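PDB 5CWW: nucleoporin NUP82 from Chaetomium thermophilum, which probably serves as a structural component of the nuclear pore complex, where nucleoporins also dock transport factors that associate transiently. Local coordinates for residues Ala227-Gln232 / Pro452-Asn457; Tyr282-Leu287 / Pro367-Pro372; Arg324-Gln329 / Glu447-Pro452; Gln330-Ser335 / Ser361-Val366. All blocks are in the same frame, centred on the assembly; numbering follows the deposited sequence.

Interaction 1 (Ala227-Gln232 / Pro452-Asn457)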
loop_
_atom_site.group_PDB
_atom_site.type_symbol
_atom_site.label_atom_id
_atom_site.label_comp_id
_atom_site.label_asym_id
_atom_site.label_seq_id
_atom_site.Cartn_x
_atom_site.Cartn_y
_atom_site.Cartn_z
ATOM N N ALA B 227 18.876 -2.011 -3.670
ATOM C CA ALA B 227 19.640 -3.251 -3.677
ATOM C C ALA B 227 19.994 -3.676 -5.098
ATOM O O ALA B 227 19.322 -3.292 -6.054
ATOM C CB ALA B 227 18.864 -4.349 -2.981
ATOM N N THR B 228 21.044 -4.485 -5.219
ATOM C CA THR B 228 21.545 -4.926 -6.515
ATOM C C THR B 228 21.260 -6.406 -6.761
ATOM O O THR B 228 20.961 -6.799 -7.888
ATOM C CB THR B 228 23.066 -4.683 -6.634
ATOM O OG1 THR B 228 23.347 -3.291 -6.440
ATOM C CG2 THR B 228 23.586 -5.114 -8.000
ATOM N N TYR B 229 21.344 -7.219 -5.710
ATOM C CA TYR B 229 21.193 -8.667 -5.843
ATOM C C TYR B 229 20.077 -9.197 -4.949
ATOM O O TYR B 229 19.780 -8.615 -3.906
ATOM C CB TYR B 229 22.513 -9.364 -5.514
ATOM C CG TYR B 229 23.666 -8.902 -6.378
ATOM C CD1 TYR B 229 23.784 -9.323 -7.697
ATOM C CD2 TYR B 229 24.636 -8.045 -5.875
ATOM C CE1 TYR B 229 24.836 -8.902 -8.490
ATOM C CE2 TYR B 229 25.691 -7.620 -6.661
ATOM C CZ TYR B 229 25.786 -8.052 -7.966
ATOM O OH TYR B 229 26.834 -7.630 -8.752
ATOM N N LEU B 230 19.470 -10.309 -5.359
ATOM C CA LEU B 230 18.286 -10.847 -4.687
ATOM C C LEU B 230 18.564 -11.417 -3.294
ATOM O O LEU B 230 17.627 -11.676 -2.535
ATOM C CB LEU B 230 17.632 -11.937 -5.554
ATOM C CG LEU B 230 18.473 -13.137 -6.016
ATOM C CD1 LEU B 230 18.780 -14.126 -4.898
ATOM C CD2 LEU B 230 17.753 -13.866 -7.133
ATOM N N ASP B 231 19.836 -11.618 -2.960
ATOM C CA ASP B 231 20.198 -12.240 -1.686
ATOM C C ASP B 231 20.714 -11.227 -0.664
ATOM O O ASP B 231 21.152 -11.607 0.421
ATOM C CB ASP B 231 21.245 -13.338 -1.904
ATOM C CG ASP B 231 22.470 -12.846 -2.648
ATOM O OD1 ASP B 231 22.750 -11.630 -2.616
ATOM O OD2 ASP B 231 23.162 -13.683 -3.265
ATOM N N GLN B 232 20.664 -9.945 -1.009
ATOM C CA GLN B 232 21.036 -8.902 -0.063
ATOM C C GLN B 232 20.004 -8.834 1.054
ATOM O O GLN B 232 18.938 -9.445 0.968
ATOM C CB GLN B 232 21.158 -7.546 -0.760
ATOM C CG GLN B 232 22.328 -7.453 -1.729
ATOM C CD GLN B 232 22.488 -6.066 -2.323
ATOM O OE1 GLN B 232 22.480 -5.897 -3.542
ATOM N NE2 GLN B 232 22.639 -5.066 -1.462
ATOM N N PRO B 452 18.759 -9.565 -9.833
ATOM C CA PRO B 452 19.661 -10.594 -10.366
ATOM C C PRO B 452 20.379 -11.391 -9.277
ATOM O O PRO B 452 20.519 -10.901 -8.158
ATOM C CB PRO B 452 20.677 -9.789 -11.183
ATOM C CG PRO B 452 20.031 -8.487 -11.450
ATOM C CD PRO B 452 19.120 -8.217 -10.305
ATOM N N PRO B 453 20.832 -12.611 -9.603
ATOM C CA PRO B 453 21.730 -13.334 -8.699
ATOM C C PRO B 453 23.145 -12.774 -8.790
ATOM O O PRO B 453 23.471 -12.115 -9.777
ATOM C CB PRO B 453 21.667 -14.770 -9.215
ATOM C CG PRO B 453 21.391 -14.622 -10.670
ATOM C CD PRO B 453 20.512 -13.403 -10.804
ATOM N N ARG B 454 23.971 -13.027 -7.781
ATOM C CA ARG B 454 25.346 -12.541 -7.787
ATOM C C ARG B 454 26.170 -13.224 -8.876
ATOM O O ARG B 454 27.254 -12.757 -9.231
ATOM C CB ARG B 454 25.991 -12.760 -6.418
ATOM C CG ARG B 454 25.343 -11.947 -5.311
ATOM C CD ARG B 454 25.992 -12.207 -3.966
ATOM N NE ARG B 454 25.326 -11.473 -2.893
ATOM C CZ ARG B 454 25.572 -10.205 -2.577
ATOM N NH1 ARG B 454 26.473 -9.503 -3.253
ATOM N NH2 ARG B 454 24.910 -9.635 -1.581
ATOM N N SER B 455 25.648 -14.327 -9.405
ATOM C CA SER B 455 26.301 -15.054 -10.487
ATOM C C SER B 455 26.440 -14.181 -11.731
ATOM O O SER B 455 27.417 -14.288 -12.472
ATOM C CB SER B 455 25.512 -16.322 -10.826
ATOM O OG SER B 455 25.271 -17.102 -9.667
ATOM N N LYS B 456 25.453 -13.318 -11.952
ATOM C CA LYS B 456 25.446 -12.433 -13.110
ATOM C C LYS B 456 26.585 -11.420 -13.044
ATOM O O LYS B 456 26.817 -10.800 -12.005
ATOM C CB LYS B 456 24.104 -11.700 -13.208
ATOM C CG LYS B 456 24.061 -10.590 -14.255
ATOM C CD LYS B 456 22.710 -9.896 -14.266
ATOM C CE LYS B 456 22.714 -8.682 -15.179
ATOM N NZ LYS B 456 21.418 -7.951 -15.135
ATOM N N ASN B 457 27.283 -11.258 -14.164
ATOM C CA ASN B 457 28.337 -10.258 -14.282
ATOM C C ASN B 457 27.823 -9.022 -15.008
ATOM O O ASN B 457 27.260 -9.122 -16.099
ATOM C CB ASN B 457 29.545 -10.836 -15.021
ATOM C CG ASN B 457 30.221 -11.953 -14.249
ATOM O OD1 ASN B 457 29.590 -12.635 -13.441
ATOM N ND2 ASN B 457 31.512 -12.144 -14.493
#
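The carbonyl oxygen of P452 is gripped from the 227-232 side by two neighbouring groups: L230 N donates a hydrogen bond to P452 O of 3.0 Å at 153°, and Y229 CA approaches P452 O at 3.3 Å in a CA-H...O contact. Both segments are loops that make type I beta turns, Y229 to Q232 and P453 to K456, on the surface of the N-terminal beta-propeller domain of NUP82. P452 O also lies at the edge of the Y229 ring, near its plane.

That ring lies between T228 CG2 on one face and R454 CG on the other. R454 CG stands 4.0 Å from the Y229 ring centroid, 25° off the normal, in a CH-pi contact. Y229 CD2 lies over one face of the R454 guanidinium, 3.5 Å from R454 NH1. R454 CG is anti to the carbonyl carbon and the chain is extended from CG to NE, which carries it across the ring toward D231. An alanine at Y229 would probably leave R454 CG and NH1 without this surface and the extended chain freer to swing.

D231 supplies the charge partner: its OD1 lies 2.6 Å from R454 NE in a salt bridge whose N-H...O angle of only 121° makes the hydrogen bond weak. The carboxylate and guanidinium planes are nearly parallel, though OD1 lies oblique to the guanidinium. K456 forms a salt bridge with E322.

Q232 OE1 reaches back over the start of the turn and accepts hydrogen bonds from T228 N, 2.6 Å away, and Y229 N, while Q232 CG packs 3.4 Å from R454 NH2.

Interaction 2 (Tyr282-Leu287 / Pro367-Pro372)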
loop_
_atom_site.group_PDB
_atom_site.type_symbol
_atom_site.label_atom_id
_atom_site.label_comp_id
_atom_site.label_asym_id
_atom_site.label_seq_id
_atom_site.Cartn_x
_atom_site.Cartn_y
_atom_site.Cartn_z
ATOM N N TYR B 282 4.362 1.920 -6.652
ATOM C CA TYR B 282 5.250 0.767 -6.700
ATOM C C TYR B 282 4.453 -0.529 -6.718
ATOM O O TYR B 282 3.293 -0.560 -6.307
ATOM C CB TYR B 282 6.194 0.763 -5.495
ATOM C CG TYR B 282 7.215 1.875 -5.488
ATOM C CD1 TYR B 282 6.921 3.110 -4.928
ATOM C CD2 TYR B 282 8.480 1.683 -6.023
ATOM C CE1 TYR B 282 7.856 4.126 -4.911
ATOM C CE2 TYR B 282 9.420 2.693 -6.013
ATOM C CZ TYR B 282 9.105 3.911 -5.454
ATOM O OH TYR B 282 10.040 4.918 -5.439
ATOM N N ALA B 283 5.089 -1.601 -7.178
ATOM C CA ALA B 283 4.478 -2.923 -7.164
ATOM C C ALA B 283 5.488 -3.977 -6.727
ATOM O O ALA B 283 6.663 -3.905 -7.080
ATOM C CB ALA B 283 3.912 -3.263 -8.535
ATOM N N LEU B 284 5.015 -4.946 -5.949
ATOM C CA LEU B 284 5.818 -6.088 -5.523
ATOM C C LEU B 284 5.173 -7.376 -5.999
ATOM O O LEU B 284 4.032 -7.661 -5.645
ATOM C CB LEU B 284 5.946 -6.135 -4.001
ATOM C CG LEU B 284 7.043 -5.368 -3.272
ATOM C CD1 LEU B 284 6.884 -5.630 -1.784
ATOM C CD2 LEU B 284 8.435 -5.770 -3.738
ATOM N N CYS B 285 5.904 -8.170 -6.773
ATOM C CA CYS B 285 5.345 -9.403 -7.315
ATOM C C CYS B 285 6.432 -10.432 -7.620
ATOM O O CYS B 285 7.422 -10.101 -8.264
ATOM C CB CYS B 285 4.549 -9.097 -8.584
ATOM S SG CYS B 285 3.952 -10.551 -9.455
ATOM N N PRO B 286 6.244 -11.691 -7.181
ATOM C CA PRO B 286 5.116 -12.267 -6.442
ATOM C C PRO B 286 5.302 -12.239 -4.926
ATOM O O PRO B 286 6.271 -12.807 -4.421
ATOM C CB PRO B 286 5.087 -13.706 -6.948
ATOM C CG PRO B 286 6.520 -14.030 -7.191
ATOM C CD PRO B 286 7.226 -12.732 -7.536
ATOM N N LEU B 287 4.380 -11.592 -4.218
ATOM C CA LEU B 287 4.425 -11.536 -2.761
ATOM C C LEU B 287 3.490 -12.588 -2.176
ATOM O O LEU B 287 2.268 -12.469 -2.289
ATOM C CB LEU B 287 4.039 -10.143 -2.261
ATOM C CG LEU B 287 4.099 -9.942 -0.744
ATOM C CD1 LEU B 287 5.529 -10.056 -0.233
ATOM C CD2 LEU B 287 3.496 -8.601 -0.358
ATOM N N PRO B 367 10.572 -10.377 -3.803
ATOM C CA PRO B 367 10.613 -9.962 -5.207
ATOM C C PRO B 367 11.217 -8.574 -5.375
ATOM O O PRO B 367 11.361 -7.835 -4.401
ATOM C CB PRO B 367 9.140 -9.975 -5.620
ATOM C CG PRO B 367 8.396 -9.736 -4.372
ATOM C CD PRO B 367 9.203 -10.350 -3.262
ATOM N N LYS B 368 11.586 -8.240 -6.603
ATOM C CA LYS B 368 12.108 -6.920 -6.912
ATOM C C LYS B 368 11.042 -5.859 -6.679
ATOM O O LYS B 368 9.861 -6.079 -6.959
ATOM C CB LYS B 368 12.593 -6.864 -8.361
ATOM C CG LYS B 368 13.128 -5.506 -8.787
ATOM C CD LYS B 368 13.537 -5.499 -10.249
ATOM C CE LYS B 368 13.920 -4.100 -10.696
ATOM N NZ LYS B 368 14.411 -4.083 -12.095
ATOM N N LEU B 369 11.453 -4.711 -6.156
ATOM C CA LEU B 369 10.551 -3.573 -6.057
ATOM C C LEU B 369 10.464 -2.902 -7.420
ATOM O O LEU B 369 11.471 -2.445 -7.957
ATOM C CB LEU B 369 11.026 -2.571 -5.005
ATOM C CG LEU B 369 10.071 -1.392 -4.778
ATOM C CD1 LEU B 369 8.742 -1.865 -4.201
ATOM C CD2 LEU B 369 10.704 -0.347 -3.878
ATOM N N GLN B 370 9.258 -2.865 -7.977
ATOM C CA GLN B 370 9.026 -2.273 -9.288
ATOM C C GLN B 370 8.495 -0.852 -9.154
ATOM O O GLN B 370 7.464 -0.628 -8.520
ATOM C CB GLN B 370 8.044 -3.125 -10.094
ATOM C CG GLN B 370 8.519 -4.548 -10.330
ATOM C CD GLN B 370 7.567 -5.344 -11.194
ATOM O OE1 GLN B 370 7.066 -4.846 -12.201
ATOM N NE2 GLN B 370 7.305 -6.588 -10.803
ATOM N N GLY B 371 9.208 0.099 -9.753
ATOM C CA GLY B 371 8.814 1.497 -9.732
ATOM C C GLY B 371 9.982 2.403 -9.388
ATOM O O GLY B 371 11.105 1.931 -9.225
ATOM N N PRO B 372 9.730 3.718 -9.284
ATOM C CA PRO B 372 8.425 4.363 -9.477
ATOM C C PRO B 372 7.921 4.228 -10.910
ATOM O O PRO B 372 8.682 4.463 -11.846
ATOM C CB PRO B 372 8.694 5.837 -9.147
ATOM C CG PRO B 372 10.053 5.896 -8.549
ATOM C CD PRO B 372 10.797 4.696 -9.021
HETATM O O HOH W 1 8.269 -7.487 -8.243
#
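Strand 369-370 is the weakly bonded edge of a four-stranded antiparallel propeller blade, paired to strand 281-284 through A283 and Q370. These two residues form a hydrogen-bonded antiparallel pair: A283 N to Q370 O and Q370 N to A283 O are both 2.9 Å, with N-H...O angles of 156° and 161°. Q370 O also takes a CA-H...O contact from Y282.

Apolar side chains fill in around the ladder. L369 CG, anti to the backbone N (chi1 -176°), lies 3.7 Å from Y282 CD2, and L369 CD1 reaches L284 CD2 at 3.9 Å. The Y282 ring is covered on one face by P372 CA, and P372 CG meets Y282 OH at 3.3 Å. G371 C lies close to Y282 CE2; a CB on G371 would fall on Y282 CD2, and its backbone angles alone call for glycine. Y282 and P372 each also pack on a basic side chain from the chain of another protein.

Beyond the pairing no direct backbone hydrogen bond joins the segments, but P367 stays packed on C285 and P286: P367 CB sits 3.2 Å from C285 O and slides past P286, which follows a cis peptide bond. A water bridges the segments, accepting from C285 N and Q370 NE2, each 2.9 Å from its oxygen; Q370 NE2 is bonded to E447 O as well. A four-stranded antiparallel sheet of this kind is characteristic of a beta-propeller blade.

Interaction 3 (Arg324-Gln329 / Glu447-Pro452)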
loop_
_atom_site.group_PDB
_atom_site.type_symbol
_atom_site.label_atom_id
_atom_site.label_comp_id
_atom_site.label_asym_id
_atom_site.label_seq_id
_atom_site.Cartn_x
_atom_site.Cartn_y
_atom_site.Cartn_z
ATOM N N ARG B 324 15.822 -12.421 -20.861
ATOM C CA ARG B 324 15.877 -13.871 -20.706
ATOM C C ARG B 324 15.932 -14.265 -19.232
ATOM O O ARG B 324 15.459 -15.336 -18.848
ATOM C CB ARG B 324 17.086 -14.448 -21.449
ATOM C CG ARG B 324 17.005 -14.314 -22.965
ATOM C CD ARG B 324 18.150 -15.037 -23.667
ATOM N NE ARG B 324 19.456 -14.449 -23.371
ATOM C CZ ARG B 324 20.324 -14.920 -22.476
ATOM N NH1 ARG B 324 20.046 -15.999 -21.757
ATOM N NH2 ARG B 324 21.484 -14.301 -22.296
ATOM N N LEU B 325 16.508 -13.394 -18.409
ATOM C CA LEU B 325 16.651 -13.668 -16.985
ATOM C C LEU B 325 15.303 -13.651 -16.277
ATOM O O LEU B 325 15.067 -14.439 -15.364
ATOM C CB LEU B 325 17.594 -12.650 -16.339
ATOM C CG LEU B 325 17.804 -12.778 -14.826
ATOM C CD1 LEU B 325 18.343 -14.152 -14.459
ATOM C CD2 LEU B 325 18.739 -11.687 -14.327
ATOM N N VAL B 326 14.418 -12.754 -16.699
ATOM C CA VAL B 326 13.088 -12.675 -16.109
ATOM C C VAL B 326 12.327 -13.960 -16.404
ATOM O O VAL B 326 11.661 -14.511 -15.529
ATOM C CB VAL B 326 12.293 -11.463 -16.638
ATOM C CG1 VAL B 326 10.916 -11.396 -15.993
ATOM C CG2 VAL B 326 13.053 -10.176 -16.369
ATOM N N ALA B 327 12.439 -14.439 -17.639
ATOM C CA ALA B 327 11.800 -15.690 -18.028
ATOM C C ALA B 327 12.393 -16.850 -17.236
ATOM O O ALA B 327 11.669 -17.731 -16.772
ATOM C CB ALA B 327 11.958 -15.926 -19.523
ATOM N N GLN B 328 13.713 -16.840 -17.081
ATOM C CA GLN B 328 14.410 -17.854 -16.296
ATOM C C GLN B 328 13.949 -17.879 -14.839
ATOM O O GLN B 328 13.653 -18.942 -14.293
ATOM C CB GLN B 328 15.921 -17.620 -16.351
ATOM C CG GLN B 328 16.615 -18.358 -17.479
ATOM C CD GLN B 328 16.590 -19.862 -17.287
ATOM O OE1 GLN B 328 16.211 -20.357 -16.226
ATOM N NE2 GLN B 328 16.994 -20.597 -18.317
ATOM N N GLN B 329 13.894 -16.707 -14.216
ATOM C CA GLN B 329 13.516 -16.603 -12.814
ATOM C C GLN B 329 12.089 -17.098 -12.587
ATOM O O GLN B 329 11.815 -17.790 -11.608
ATOM C CB GLN B 329 13.663 -15.161 -12.328
ATOM C CG GLN B 329 15.108 -14.738 -12.102
ATOM C CD GLN B 329 15.235 -13.293 -11.654
ATOM O OE1 GLN B 329 14.352 -12.472 -11.905
ATOM N NE2 GLN B 329 16.332 -12.980 -10.978
ATOM N N GLU B 447 4.460 -8.342 -13.808
ATOM C CA GLU B 447 4.671 -9.770 -13.619
ATOM C C GLU B 447 5.774 -10.032 -12.599
ATOM O O GLU B 447 6.444 -9.107 -12.136
ATOM C CB GLU B 447 5.017 -10.433 -14.953
ATOM C CG GLU B 447 6.205 -9.805 -15.666
ATOM C CD GLU B 447 6.479 -10.439 -17.016
ATOM O OE1 GLU B 447 6.037 -11.586 -17.241
ATOM O OE2 GLU B 447 7.128 -9.782 -17.857
ATOM N N ALA B 448 5.955 -11.305 -12.263
ATOM C CA ALA B 448 6.957 -11.719 -11.291
ATOM C C ALA B 448 8.346 -11.265 -11.709
ATOM O O ALA B 448 8.777 -11.515 -12.836
ATOM C CB ALA B 448 6.927 -13.220 -11.122
ATOM N N GLN B 449 9.040 -10.588 -10.800
ATOM C CA GLN B 449 10.421 -10.188 -11.037
ATOM C C GLN B 449 11.232 -10.177 -9.746
ATOM O O GLN B 449 10.730 -9.817 -8.677
ATOM C CB GLN B 449 10.476 -8.807 -11.697
ATOM C CG GLN B 449 9.952 -8.787 -13.124
ATOM C CD GLN B 449 10.324 -7.526 -13.878
ATOM O OE1 GLN B 449 11.379 -6.931 -13.643
ATOM N NE2 GLN B 449 9.458 -7.111 -14.793
ATOM N N TRP B 450 12.486 -10.598 -9.869
ATOM C CA TRP B 450 13.447 -10.564 -8.774
ATOM C C TRP B 450 14.701 -9.838 -9.229
ATOM O O TRP B 450 14.968 -9.742 -10.427
ATOM C CB TRP B 450 13.813 -11.978 -8.317
ATOM C CG TRP B 450 12.679 -12.772 -7.748
ATOM C CD1 TRP B 450 12.401 -12.967 -6.430
ATOM C CD2 TRP B 450 11.678 -13.493 -8.480
ATOM N NE1 TRP B 450 11.289 -13.762 -6.292
ATOM C CE2 TRP B 450 10.827 -14.098 -7.536
ATOM C CE3 TRP B 450 11.421 -13.682 -9.840
ATOM C CZ2 TRP B 450 9.733 -14.878 -7.907
ATOM C CZ3 TRP B 450 10.334 -14.460 -10.208
ATOM C CH2 TRP B 450 9.504 -15.048 -9.244
ATOM N N LEU B 451 15.477 -9.333 -8.277
ATOM C CA LEU B 451 16.788 -8.788 -8.599
ATOM C C LEU B 451 17.687 -9.912 -9.106
ATOM O O LEU B 451 17.413 -11.081 -8.852
ATOM C CB LEU B 451 17.408 -8.113 -7.379
ATOM C CG LEU B 451 16.745 -6.808 -6.940
ATOM C CD1 LEU B 451 17.198 -6.432 -5.536
ATOM C CD2 LEU B 451 17.064 -5.690 -7.924
ATOM N N PRO B 452 18.759 -9.565 -9.833
ATOM C CA PRO B 452 19.661 -10.594 -10.366
ATOM C C PRO B 452 20.379 -11.391 -9.277
ATOM O O PRO B 452 20.519 -10.901 -8.158
ATOM C CB PRO B 452 20.677 -9.789 -11.183
ATOM C CG PRO B 452 20.031 -8.487 -11.450
ATOM C CD PRO B 452 19.120 -8.217 -10.305
#
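Hydrogen bonds of the Q329 side-chain amide to the backbone of 447-452 carry the polar part of this contact between helix 321-338 and a loop that links two strands of the propeller. Q329 NE2 donates to L451 O at 3.0 Å with an N-H...O angle of 136°, arriving well above the carbonyl plane (54° out of it). On the other end of the amide, W450 N gives Q329 OE1 a weak bond of 3.3 Å. The nearby W450 O cannot bond to Q329 OE1, since both are acceptors.

Packing forms the second group. Q329 CB touches W450 CE3 at 3.7 Å, and the amide stands almost perpendicular to the indole ring as the two side chains slide past each other. V326 CG1, anti to its backbone N, lies 3.8 Å from A448 O and 4.0 Å from Q449 CG. More remotely, L325 CD2 meets P452 CB at 4.2 Å.

The bond from Q329 NE2 to L451 O, backed by the weak one from W450 N, probably sets the orientation of this buried amide: turned over, OE1 would face L451 O, another acceptor.

Interaction 4 (Gln330-Ser335 / Ser361-Val366)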
loop_
_atom_site.group_PDB
_atom_site.type_symbol
_atom_site.label_atom_id
_atom_site.label_comp_id
_atom_site.label_asym_id
_atom_site.label_seq_id
_atom_site.Cartn_x
_atom_site.Cartn_y
_atom_site.Cartn_z
ATOM N N GLN B 330 11.189 -16.747 -13.500
ATOM C CA GLN B 330 9.799 -17.181 -13.405
ATOM C C GLN B 330 9.676 -18.690 -13.575
ATOM O O GLN B 330 8.860 -19.331 -12.918
ATOM C CB GLN B 330 8.944 -16.475 -14.457
ATOM C CG GLN B 330 8.657 -15.017 -14.152
ATOM C CD GLN B 330 7.653 -14.413 -15.115
ATOM O OE1 GLN B 330 7.139 -15.095 -16.002
ATOM N NE2 GLN B 330 7.365 -13.128 -14.945
ATOM N N LEU B 331 10.485 -19.251 -14.468
ATOM C CA LEU B 331 10.481 -20.690 -14.693
ATOM C C LEU B 331 11.026 -21.425 -13.472
ATOM O O LEU B 331 10.553 -22.507 -13.120
ATOM C CB LEU B 331 11.304 -21.037 -15.935
ATOM C CG LEU B 331 11.446 -22.526 -16.258
ATOM C CD1 LEU B 331 10.084 -23.194 -16.365
ATOM C CD2 LEU B 331 12.236 -22.710 -17.543
ATOM N N GLU B 332 12.021 -20.828 -12.826
ATOM C CA GLU B 332 12.602 -21.395 -11.617
ATOM C C GLU B 332 11.579 -21.375 -10.483
ATOM O O GLU B 332 11.430 -22.348 -9.743
ATOM C CB GLU B 332 13.860 -20.621 -11.225
ATOM C CG GLU B 332 14.646 -21.239 -10.085
ATOM C CD GLU B 332 15.967 -20.536 -9.843
ATOM O OE1 GLU B 332 16.277 -19.577 -10.583
ATOM O OE2 GLU B 332 16.696 -20.943 -8.913
ATOM N N TRP B 333 10.868 -20.259 -10.367
ATOM C CA TRP B 333 9.794 -20.113 -9.392
ATOM C C TRP B 333 8.728 -21.191 -9.583
ATOM O O TRP B 333 8.319 -21.848 -8.625
ATOM C CB TRP B 333 9.176 -18.717 -9.513
ATOM C CG TRP B 333 8.100 -18.409 -8.521
ATOM C CD1 TRP B 333 8.267 -17.945 -7.249
ATOM C CD2 TRP B 333 6.685 -18.515 -8.726
ATOM N NE1 TRP B 333 7.045 -17.763 -6.646
ATOM C CE2 TRP B 333 6.058 -18.105 -7.533
ATOM C CE3 TRP B 333 5.889 -18.918 -9.801
ATOM C CZ2 TRP B 333 4.673 -18.093 -7.384
ATOM C CZ3 TRP B 333 4.515 -18.904 -9.652
ATOM C CH2 TRP B 333 3.922 -18.495 -8.451
ATOM N N MET B 334 8.294 -21.377 -10.826
ATOM C CA MET B 334 7.247 -22.344 -11.140
ATOM C C MET B 334 7.690 -23.784 -10.893
ATOM O O MET B 334 6.879 -24.627 -10.506
ATOM C CB MET B 334 6.803 -22.188 -12.598
ATOM C CG MET B 334 5.690 -23.145 -13.025
ATOM S SD MET B 334 4.217 -23.043 -11.986
ATOM C CE MET B 334 3.661 -21.378 -12.347
ATOM N N SER B 335 8.969 -24.068 -11.122
ATOM C CA SER B 335 9.483 -25.428 -10.969
ATOM C C SER B 335 9.365 -25.895 -9.519
ATOM O O SER B 335 9.255 -27.091 -9.250
ATOM C CB SER B 335 10.940 -25.511 -11.429
ATOM O OG SER B 335 11.808 -24.886 -10.500
ATOM N N SER B 361 11.118 -21.135 -2.736
ATOM C CA SER B 361 12.270 -20.513 -2.096
ATOM C C SER B 361 13.184 -19.878 -3.134
ATOM O O SER B 361 13.925 -18.946 -2.828
ATOM C CB SER B 361 13.045 -21.538 -1.267
ATOM O OG SER B 361 12.286 -21.953 -0.144
ATOM N N ARG B 362 13.129 -20.393 -4.359
ATOM C CA ARG B 362 13.903 -19.834 -5.466
ATOM C C ARG B 362 12.978 -19.048 -6.394
ATOM O O ARG B 362 11.801 -19.384 -6.513
ATOM C CB ARG B 362 14.611 -20.942 -6.243
ATOM C CG ARG B 362 15.379 -21.921 -5.373
ATOM C CD ARG B 362 15.908 -23.086 -6.189
ATOM N NE ARG B 362 16.401 -24.169 -5.342
ATOM C CZ ARG B 362 16.894 -25.314 -5.801
ATOM N NH1 ARG B 362 16.965 -25.537 -7.107
ATOM N NH2 ARG B 362 17.319 -26.241 -4.953
ATOM N N PRO B 363 13.499 -18.000 -7.059
ATOM C CA PRO B 363 14.872 -17.487 -6.980
ATOM C C PRO B 363 15.166 -16.816 -5.642
ATOM O O PRO B 363 16.328 -16.721 -5.245
ATOM C CB PRO B 363 14.937 -16.460 -8.123
ATOM C CG PRO B 363 13.746 -16.726 -8.978
ATOM C CD PRO B 363 12.706 -17.273 -8.065
ATOM N N GLY B 364 14.118 -16.362 -4.959
ATOM C CA GLY B 364 14.257 -15.739 -3.655
ATOM C C GLY B 364 12.902 -15.432 -3.049
ATOM O O GLY B 364 11.886 -15.483 -3.740
ATOM N N LEU B 365 12.881 -15.106 -1.761
ATOM C CA LEU B 365 11.624 -14.847 -1.064
ATOM C C LEU B 365 11.101 -13.444 -1.347
ATOM O O LEU B 365 9.891 -13.215 -1.377
ATOM C CB LEU B 365 11.798 -15.029 0.445
ATOM C CG LEU B 365 12.313 -16.383 0.937
ATOM C CD1 LEU B 365 12.190 -16.457 2.455
ATOM C CD2 LEU B 365 11.582 -17.545 0.282
ATOM N N VAL B 366 12.022 -12.508 -1.553
ATOM C CA VAL B 366 11.667 -11.107 -1.731
ATOM C C VAL B 366 11.724 -10.733 -3.210
ATOM O O VAL B 366 12.790 -10.775 -3.819
ATOM C CB VAL B 366 12.602 -10.189 -0.923
ATOM C CG1 VAL B 366 12.179 -8.730 -1.048
ATOM C CG2 VAL B 366 12.617 -10.616 0.541
#
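W333 and P363 make the buried side of this contact, where helix 321-338 meets the loop that leads to strand 369-370. W333 CA lies 3.6 Å from R362 O in a CA-H...O contact with an angle at H of 150°. Next to it, W333 CB packs against P363 CD at 4.1 Å, and the proline, which follows a cis peptide bond, brings its ring up to the helix backbone. W333 CG is anti to the backbone N (chi1 -177°), and the indole continues past the loop to meet the rings of W450 and W267.

The E332 and R362 side faces solvent, close in places but with no hydrogen bond across it. E332 meets the loop mainly through its carboxylate oxygens, which rest on carbon atoms and not on a donor: E332 OE2 lies 3.4 Å from R362 CB and 3.6 Å from R362 CD, while E332 OE1 is 4.1 Å from P363 CG. The E332 and R362 side chains cross at about a right angle, and the carboxylate plane is turned 80° from the guanidinium; E332 OE2 and R362 NE stay 4.8 Å apart. R362 has a long, weak ion pair with E336 instead. An alanine at E332 would probably uncover R362 CB and the P363 ring and deprive the guanidinium of one nearby negative charge.

On the helix itself, S335 OG donates to E332 O at 2.7 Å. Away from the loop, Q330 and M334 pack on helix 298-315, so that helix 321-338 lies between that helix and the loop running on to edge strand 369-370.

The four contacts gather on one side of the chain's centre, their own centres 9 to 16 Å apart. Along the sequence come 227-232, 282-287, 324-329 and 330-335, then 361-366, 367-372, 447-452 and 452-457. Interactions 3 and 4, the closest pair, use consecutive turns of helix 321-338, which lies in an insertion between strands 281-284 and 369-370, the pair that interaction 2 joins. Interactions 1 and 3 share P452. The loop after strand 437-441 connects most of the cluster: Q449 and E447 of interaction 3 bond to K368 and Q370 of interaction 2, and both E447 and A448 bond to Q330 of interaction 4. Inserted helices and a long loop thus pack together against one propeller blade.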